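Local coordinates for hypothetical protein, similar to alpha-acetolactate decarboxylase (Staphylococcus aureus subsp. aureus, PDB 1XV2) that probably decarboxylates alpha-acetolactate to acetoin at a histidine-bound zinc ion, at residues Thr16-Gly24 against Gln132-Ile140. Sequence-based numbering, arbitrary orientation.
Sequences TLMAGLLEG and QQPPYTRLI
Leu22 and Tyr136 form one tightly packed end of the contact: CB of Leu22 sits 3.7 Å from the centroid of the Tyr136 ring, a CH-pi contact only 4° off the normal. CD1 of Leu22 touches CD1 of Tyr136 (3.6 Å) and also lies against the amide of Gln132 (CD 3.7 Å), whose OE1 accepts the backbone N-H of Thr137 on an in-plane lone pair (2.8 Å) and so ties the loop to itself. Compact, forked leucine suits this place, setting CB on the ring face and a methyl against two neighbours.

At the other end Leu139, with CG anti to its backbone N (chi1 -166°), turns CD2 to within 3.5 Å of CD2 of Leu17, beside the selenium of Met18. Here Leu139 N donates to Met18 O (3.2 Å), which also accepts from a water (2.8 Å) that accepts from Ile140 N. Between the ends lies Gly20, at positive phi in a Schellman motif; lacking a side chain, it spares its preceding carbonyl and brings CA to 3.3 Å from Thr137 O.

The outer side is polar and partly open: exposed Thr137 hydrogen-bonds OD2 of Asp141 through OG1, while the Arg138 guanidinium, one face over Met18 O, is held by a salt bridge to Glu232. The contact thus joins the end of helix 14-18 to the loop leading into helix 140-143, with helix 229-236 packed against Met18 and Ile140.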
loop_
_atom_site.group_PDB
_atom_site.type_symbol
_atom_site.label_atom_id
_atom_site.label_comp_id
_atom_site.label_asym_id
_atom_site.label_seq_id
_atom_site.Cartn_x
_atom_site.Cartn_y
_atom_site.Cartn_z
ATOM N N THR A 16 -7.426 -8.719 2.493
ATOM C CA THR A 16 -7.101 -10.138 2.413
ATOM C C THR A 16 -7.625 -10.870 3.649
ATOM O O THR A 16 -7.996 -12.043 3.575
ATOM C CB THR A 16 -5.572 -10.357 2.284
ATOM O OG1 THR A 16 -5.117 -9.825 1.031
ATOM C CG2 THR A 16 -5.230 -11.839 2.350
ATOM N N LEU A 17 -7.646 -10.184 4.788
ATOM C CA LEU A 17 -8.166 -10.791 6.007
ATOM C C LEU A 17 -9.660 -11.008 5.763
ATOM O O LEU A 17 -10.180 -12.100 5.982
ATOM C CB LEU A 17 -7.967 -9.859 7.211
ATOM C CG LEU A 17 -8.270 -10.465 8.589
ATOM C CD1 LEU A 17 -7.124 -11.381 8.995
ATOM C CD2 LEU A 17 -8.452 -9.357 9.628
HETATM N N MSE A 18 -10.336 -9.960 5.289
HETATM C CA MSE A 18 -11.771 -10.017 5.001
HETATM C C MSE A 18 -12.091 -11.144 4.024
HETATM O O MSE A 18 -13.174 -11.727 4.064
HETATM C CB MSE A 18 -12.251 -8.693 4.395
HETATM C CG MSE A 18 -12.207 -7.492 5.324
HETATM SE SE MSE A 18 -13.445 -7.603 6.807
HETATM C CE MSE A 18 -15.090 -7.298 5.866
ATOM N N ALA A 19 -11.138 -11.440 3.145
ATOM C CA ALA A 19 -11.305 -12.483 2.142
ATOM C C ALA A 19 -11.327 -13.891 2.730
ATOM O O ALA A 19 -11.696 -14.844 2.044
ATOM C CB ALA A 19 -10.203 -12.376 1.096
ATOM N N GLY A 20 -10.917 -14.032 3.988
ATOM C CA GLY A 20 -10.936 -15.348 4.603
ATOM C C GLY A 20 -9.595 -15.961 4.960
ATOM O O GLY A 20 -9.548 -17.092 5.443
ATOM N N LEU A 21 -8.505 -15.238 4.725
ATOM C CA LEU A 21 -7.185 -15.761 5.060
ATOM C C LEU A 21 -6.861 -15.361 6.493
ATOM O O LEU A 21 -6.220 -14.343 6.745
ATOM C CB LEU A 21 -6.130 -15.222 4.088
ATOM C CG LEU A 21 -6.180 -15.852 2.691
ATOM C CD1 LEU A 21 -7.459 -15.456 1.986
ATOM C CD2 LEU A 21 -4.976 -15.400 1.884
ATOM N N LEU A 22 -7.307 -16.189 7.432
ATOM C CA LEU A 22 -7.120 -15.908 8.847
ATOM C C LEU A 22 -5.951 -16.612 9.530
ATOM O O LEU A 22 -5.797 -16.506 10.746
ATOM C CB LEU A 22 -8.422 -16.223 9.587
ATOM C CG LEU A 22 -9.693 -15.745 8.872
ATOM C CD1 LEU A 22 -10.908 -16.019 9.748
ATOM C CD2 LEU A 22 -9.582 -14.255 8.553
ATOM N N GLU A 23 -5.128 -17.327 8.768
ATOM C CA GLU A 23 -3.980 -18.012 9.360
ATOM C C GLU A 23 -2.996 -17.030 9.997
ATOM O O GLU A 23 -2.720 -15.968 9.442
ATOM C CB GLU A 23 -3.247 -18.845 8.302
ATOM C CG GLU A 23 -3.875 -20.202 8.025
ATOM C CD GLU A 23 -3.079 -21.025 7.023
ATOM O OE1 GLU A 23 -1.833 -21.043 7.113
ATOM O OE2 GLU A 23 -3.702 -21.665 6.153
ATOM N N GLY A 24 -2.475 -17.379 11.169
ATOM C CA GLY A 24 -1.507 -16.518 11.825
ATOM C C GLY A 24 -0.227 -16.611 11.020
ATOM O O GLY A 24 0.277 -17.709 10.794
ATOM N N GLN A 132 -12.560 -17.923 14.559
ATOM C CA GLN A 132 -13.005 -18.913 13.582
ATOM C C GLN A 132 -12.026 -20.078 13.643
ATOM O O GLN A 132 -10.878 -19.904 14.040
ATOM C CB GLN A 132 -12.973 -18.339 12.162
ATOM C CG GLN A 132 -14.300 -17.830 11.624
ATOM C CD GLN A 132 -14.224 -17.516 10.140
ATOM O OE1 GLN A 132 -13.810 -18.357 9.338
ATOM N NE2 GLN A 132 -14.626 -16.306 9.765
ATOM N N GLN A 133 -12.487 -21.260 13.255
ATOM C CA GLN A 133 -11.635 -22.441 13.222
ATOM C C GLN A 133 -11.550 -22.854 11.759
ATOM O O GLN A 133 -12.546 -22.799 11.037
ATOM C CB GLN A 133 -12.245 -23.577 14.046
ATOM C CG GLN A 133 -12.408 -23.269 15.528
ATOM C CD GLN A 133 -11.098 -22.890 16.191
ATOM O OE1 GLN A 133 -10.098 -23.601 16.070
ATOM N NE2 GLN A 133 -11.099 -21.767 16.902
ATOM N N PRO A 134 -10.358 -23.262 11.295
ATOM C CA PRO A 134 -10.197 -23.676 9.896
ATOM C C PRO A 134 -10.998 -24.934 9.570
ATOM O O PRO A 134 -11.193 -25.793 10.429
ATOM C CB PRO A 134 -8.688 -23.887 9.772
ATOM C CG PRO A 134 -8.295 -24.322 11.142
ATOM C CD PRO A 134 -9.087 -23.387 12.028
ATOM N N PRO A 135 -11.491 -25.051 8.325
ATOM C CA PRO A 135 -11.360 -24.111 7.205
ATOM C C PRO A 135 -12.059 -22.780 7.472
ATOM O O PRO A 135 -13.168 -22.748 8.008
ATOM C CB PRO A 135 -11.993 -24.874 6.048
ATOM C CG PRO A 135 -13.083 -25.636 6.731
ATOM C CD PRO A 135 -12.363 -26.179 7.950
ATOM N N TYR A 136 -11.409 -21.687 7.085
ATOM C CA TYR A 136 -11.948 -20.348 7.299
ATOM C C TYR A 136 -12.945 -19.882 6.241
ATOM O O TYR A 136 -13.019 -20.439 5.147
ATOM C CB TYR A 136 -10.800 -19.343 7.375
ATOM C CG TYR A 136 -9.826 -19.613 8.491
ATOM C CD1 TYR A 136 -10.241 -19.604 9.826
ATOM C CD2 TYR A 136 -8.481 -19.868 8.221
ATOM C CE1 TYR A 136 -9.337 -19.840 10.863
ATOM C CE2 TYR A 136 -7.571 -20.102 9.250
ATOM C CZ TYR A 136 -8.004 -20.086 10.565
ATOM O OH TYR A 136 -7.107 -20.308 11.580
ATOM N N THR A 137 -13.714 -18.855 6.591
ATOM C CA THR A 137 -14.697 -18.261 5.690
ATOM C C THR A 137 -14.418 -16.763 5.679
ATOM O O THR A 137 -13.504 -16.295 6.362
ATOM C CB THR A 137 -16.141 -18.462 6.186
ATOM O OG1 THR A 137 -16.320 -17.764 7.427
ATOM C CG2 THR A 137 -16.442 -19.941 6.389
ATOM N N ARG A 138 -15.199 -16.011 4.913
ATOM C CA ARG A 138 -15.015 -14.566 4.850
ATOM C C ARG A 138 -15.268 -13.989 6.243
ATOM O O ARG A 138 -16.222 -14.367 6.919
ATOM C CB ARG A 138 -15.968 -13.956 3.819
ATOM C CG ARG A 138 -15.779 -14.523 2.415
ATOM C CD ARG A 138 -16.620 -13.777 1.394
ATOM N NE ARG A 138 -16.152 -12.409 1.201
ATOM C CZ ARG A 138 -15.022 -12.084 0.579
ATOM N NH1 ARG A 138 -14.237 -13.027 0.078
ATOM N NH2 ARG A 138 -14.675 -10.811 0.463
ATOM N N LEU A 139 -14.402 -13.077 6.663
ATOM C CA LEU A 139 -14.490 -12.472 7.990
ATOM C C LEU A 139 -15.821 -11.793 8.313
ATOM O O LEU A 139 -16.157 -11.597 9.485
ATOM C CB LEU A 139 -13.343 -11.478 8.174
ATOM C CG LEU A 139 -13.096 -11.002 9.606
ATOM C CD1 LEU A 139 -12.908 -12.205 10.519
ATOM C CD2 LEU A 139 -11.871 -10.107 9.643
ATOM N N ILE A 140 -16.580 -11.438 7.282
ATOM C CA ILE A 140 -17.866 -10.780 7.486
ATOM C C ILE A 140 -18.805 -11.671 8.297
ATOM O O ILE A 140 -19.679 -11.180 9.020
ATOM C CB ILE A 140 -18.536 -10.432 6.133
ATOM C CG1 ILE A 140 -19.820 -9.636 6.370
ATOM C CG2 ILE A 140 -18.834 -11.704 5.350
ATOM C CD1 ILE A 140 -19.601 -8.316 7.085
HETATM O O HOH W 1 -15.678 -10.641 4.744
#